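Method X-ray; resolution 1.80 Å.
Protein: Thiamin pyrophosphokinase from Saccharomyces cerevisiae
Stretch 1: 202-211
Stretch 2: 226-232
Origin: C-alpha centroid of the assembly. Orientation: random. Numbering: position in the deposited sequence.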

# COMPACT_ATOMS: atom_id res chain seq x y z
N SER B 202 -3.22 -7.06 4.27
CA SER B 202 -4.57 -6.90 3.75
C SER B 202 -4.63 -7.43 2.32
O SER B 202 -5.62 -8.03 1.91
CB SER B 202 -4.99 -5.43 3.78
OG SER B 202 -5.23 -5.00 5.11
N ILE B 203 -3.56 -7.21 1.56
CA ILE B 203 -3.51 -7.68 0.19
C ILE B 203 -3.42 -9.20 0.12
O ILE B 203 -4.03 -9.82 -0.75
CB ILE B 203 -2.33 -7.06 -0.59
CG1 ILE B 203 -2.51 -5.54 -0.69
CG2 ILE B 203 -2.23 -7.68 -1.98
CD1 ILE B 203 -3.82 -5.12 -1.32
N THR B 204 -2.67 -9.81 1.03
CA THR B 204 -2.54 -11.26 1.03
C THR B 204 -3.91 -11.92 1.21
O THR B 204 -4.19 -12.97 0.64
CB THR B 204 -1.61 -11.77 2.16
OG1 THR B 204 -2.21 -11.54 3.44
CG2 THR B 204 -0.27 -11.07 2.09
N GLN B 205 -4.77 -11.29 2.01
CA GLN B 205 -6.11 -11.81 2.26
C GLN B 205 -6.90 -12.00 0.97
O GLN B 205 -7.65 -12.97 0.83
CB GLN B 205 -6.88 -10.87 3.20
CG GLN B 205 -6.42 -10.87 4.65
CD GLN B 205 -6.75 -12.17 5.38
OE1 GLN B 205 -7.69 -12.87 5.02
NE2 GLN B 205 -6.00 -12.47 6.43
N LEU B 206 -6.75 -11.08 0.03
CA LEU B 206 -7.45 -11.18 -1.24
C LEU B 206 -7.06 -12.48 -1.95
O LEU B 206 -7.90 -13.18 -2.51
CB LEU B 206 -7.12 -9.98 -2.14
CG LEU B 206 -7.72 -8.64 -1.71
CD1 LEU B 206 -7.11 -7.51 -2.52
CD2 LEU B 206 -9.23 -8.68 -1.88
N TYR B 207 -5.77 -12.80 -1.90
CA TYR B 207 -5.26 -14.02 -2.53
C TYR B 207 -5.60 -15.28 -1.74
O TYR B 207 -6.10 -16.26 -2.31
CB TYR B 207 -3.74 -13.95 -2.71
CG TYR B 207 -3.26 -12.98 -3.77
CD1 TYR B 207 -2.73 -11.74 -3.42
CD2 TYR B 207 -3.31 -13.32 -5.13
CE1 TYR B 207 -2.26 -10.85 -4.39
CE2 TYR B 207 -2.84 -12.44 -6.11
CZ TYR B 207 -2.31 -11.21 -5.73
OH TYR B 207 -1.84 -10.35 -6.70
N THR B 208 -5.33 -15.27 -0.44
CA THR B 208 -5.59 -16.44 0.40
C THR B 208 -7.06 -16.83 0.52
O THR B 208 -7.40 -18.02 0.47
CB THR B 208 -5.00 -16.27 1.82
OG1 THR B 208 -5.57 -15.11 2.44
CG2 THR B 208 -3.49 -16.11 1.74
N LEU B 209 -7.94 -15.85 0.70
CA LEU B 209 -9.37 -16.15 0.80
C LEU B 209 -9.86 -16.73 -0.51
O LEU B 209 -10.66 -17.67 -0.53
CB LEU B 209 -10.16 -14.88 1.13
CG LEU B 209 -9.99 -14.30 2.54
CD1 LEU B 209 -10.81 -13.03 2.67
CD2 LEU B 209 -10.43 -15.33 3.58
N SER B 210 -9.39 -16.18 -1.62
CA SER B 210 -9.77 -16.64 -2.94
C SER B 210 -9.37 -18.10 -3.14
O SER B 210 -10.05 -18.86 -3.84
CB SER B 210 -9.10 -15.77 -4.01
OG SER B 210 -9.48 -16.18 -5.30
N GLU B 211 -8.28 -18.49 -2.50
CA GLU B 211 -7.77 -19.85 -2.61
C GLU B 211 -8.26 -20.84 -1.56
O GLU B 211 -8.52 -22.00 -1.87
CB GLU B 211 -6.23 -19.82 -2.62
CG GLU B 211 -5.55 -21.15 -2.35
CD GLU B 211 -4.08 -21.15 -2.73
OE1 GLU B 211 -3.39 -20.15 -2.43
OE2 GLU B 211 -3.62 -22.15 -3.31
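Stretch 2 226-232: LIFLIKK

Packing of the segment 226-232 against the helix 202-211 in yeast thiamin pyrophosphokinase. Residues 226-230 form an extended β-strand that enters from earlier in the chain; K231 and K232 follow as loop or turn. Stretch 1 is helical throughout and is part of a longer helix that continues beyond both of its ends. Strand and helix run in broadly the same direction, their N-to-C vectors 34° apart with a signed crossing angle of -34°, and their axes approach to 8.3 Å. The backbones come nearest at L206 and L229, whose CA atoms lie 6.1 Å apart. Because the two elements run the same way, contacts advance together along both: I203 and L206 meet I227, L206 and Y207 meet L229, and S210 meets K231. The contact is modest, with 306 Å² buried in total over both sides.

Apolar packing makes up most of it. The alternation of the strand turns the CA-to-CB bonds of I227 and L229 toward the helix, while that of the intervening F228 points away. On the helix, L206 points toward the strand, with rotamer m at chi1 and t at chi2, and has the largest covered area of the helix residues, 70 Å². Its CD1 lies 4.2 Å from CG2 of I227, and its CB lies 4.3 Å from CB of L229. The CA-to-CB bond of I203, one helical turn earlier, points sideways to the strand, but the end of the side chain comes nearer and its CD1 reaches 4.3 Å from CG2 of I227. The same methyl, CG2 of I227, is thus approached by two helix side chains. F228 takes part through its backbone: CD2 of L206 is 4.1 Å from CA of F228.

L229 has the largest covered area of the strand residues, and its CD1 lies against L206, Y207 and S210. CD1 of L229 lies 3.3 Å from O of L206, a close van der Waals approach to the backbone, 4.0 Å from CA of Y207 and 4.1 Å from CB of S210. CD1 of L229 also lies 4.1 Å from CD2 of the Y207 ring, which it meets obliquely. The CA-to-CB bond of Y207 points away from the strand, yet the end of its side chain comes nearer. The chi1 of L229 is t, whereas its chi2, at 149°, falls between wells.

Polar contact is confined to the C-terminal end. NZ of K231 donates a hydrogen bond to OG of S210, at a short 2.5 Å. S210 points toward stretch 2 with chi1 at t; K231 starts out sideways and brings its end nearer through a bent chain, chi1 m, chi2 -93° and chi3 p, before the extended chi4. The bond ties the loop just past the strand to the helix, and K231 NZ is also hydrogen-bonded elsewhere in the structure. K232 reaches no residue of the helix segment.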

# COMPACT_ATOMS: atom_id res chain seq x y z
N LEU B 226 -11.29 1.30 -4.29
CA LEU B 226 -12.03 0.07 -4.07
C LEU B 226 -10.93 -0.88 -4.52
O LEU B 226 -10.41 -0.75 -5.64
CB LEU B 226 -13.24 -0.05 -4.99
CG LEU B 226 -14.52 0.70 -4.59
CD1 LEU B 226 -15.60 0.45 -5.64
CD2 LEU B 226 -14.98 0.22 -3.23
N ILE B 227 -10.53 -1.81 -3.66
CA ILE B 227 -9.47 -2.73 -4.00
C ILE B 227 -10.00 -4.14 -3.88
O ILE B 227 -10.51 -4.53 -2.82
CB ILE B 227 -8.26 -2.53 -3.06
CG1 ILE B 227 -7.84 -1.06 -3.07
CG2 ILE B 227 -7.10 -3.42 -3.49
CD1 ILE B 227 -6.82 -0.70 -2.01
N PHE B 228 -9.89 -4.91 -4.96
CA PHE B 228 -10.39 -6.27 -4.96
C PHE B 228 -9.62 -7.16 -5.93
O PHE B 228 -8.79 -6.69 -6.70
CB PHE B 228 -11.88 -6.26 -5.31
CG PHE B 228 -12.19 -5.57 -6.60
CD1 PHE B 228 -12.39 -6.29 -7.76
CD2 PHE B 228 -12.27 -4.18 -6.65
CE1 PHE B 228 -12.67 -5.65 -8.97
CE2 PHE B 228 -12.55 -3.52 -7.85
CZ PHE B 228 -12.75 -4.26 -9.01
N LEU B 229 -9.92 -8.46 -5.90
CA LEU B 229 -9.23 -9.40 -6.76
C LEU B 229 -9.98 -9.72 -8.04
O LEU B 229 -11.21 -9.86 -8.04
CB LEU B 229 -8.94 -10.69 -6.00
CG LEU B 229 -8.06 -11.74 -6.70
CD1 LEU B 229 -7.27 -12.52 -5.66
CD2 LEU B 229 -8.93 -12.66 -7.54
N ILE B 230 -9.23 -9.82 -9.13
CA ILE B 230 -9.76 -10.14 -10.44
C ILE B 230 -9.31 -11.56 -10.79
O ILE B 230 -8.11 -11.83 -10.90
CB ILE B 230 -9.23 -9.16 -11.51
CG1 ILE B 230 -9.89 -7.78 -11.33
CG2 ILE B 230 -9.48 -9.71 -12.91
CD1 ILE B 230 -11.39 -7.80 -11.49
N LYS B 231 -10.26 -12.47 -10.95
CA LYS B 231 -9.94 -13.85 -11.28
C LYS B 231 -9.34 -13.95 -12.68
O LYS B 231 -9.68 -13.19 -13.59
CB LYS B 231 -11.19 -14.73 -11.19
CG LYS B 231 -11.75 -14.90 -9.78
CD LYS B 231 -11.21 -16.15 -9.08
CE LYS B 231 -9.94 -15.89 -8.28
NZ LYS B 231 -9.41 -17.15 -7.63
N LYS B 232 -8.44 -14.91 -12.84
CA LYS B 232 -7.74 -15.17 -14.09
C LYS B 232 -8.66 -15.66 -15.21
O LYS B 232 -9.81 -16.02 -14.97
CB LYS B 232 -6.66 -16.22 -13.85
CG LYS B 232 -7.25 -17.52 -13.30
CD LYS B 232 -6.20 -18.59 -13.05
CE LYS B 232 -6.87 -19.84 -12.49
NZ LYS B 232 -5.91 -20.95 -12.27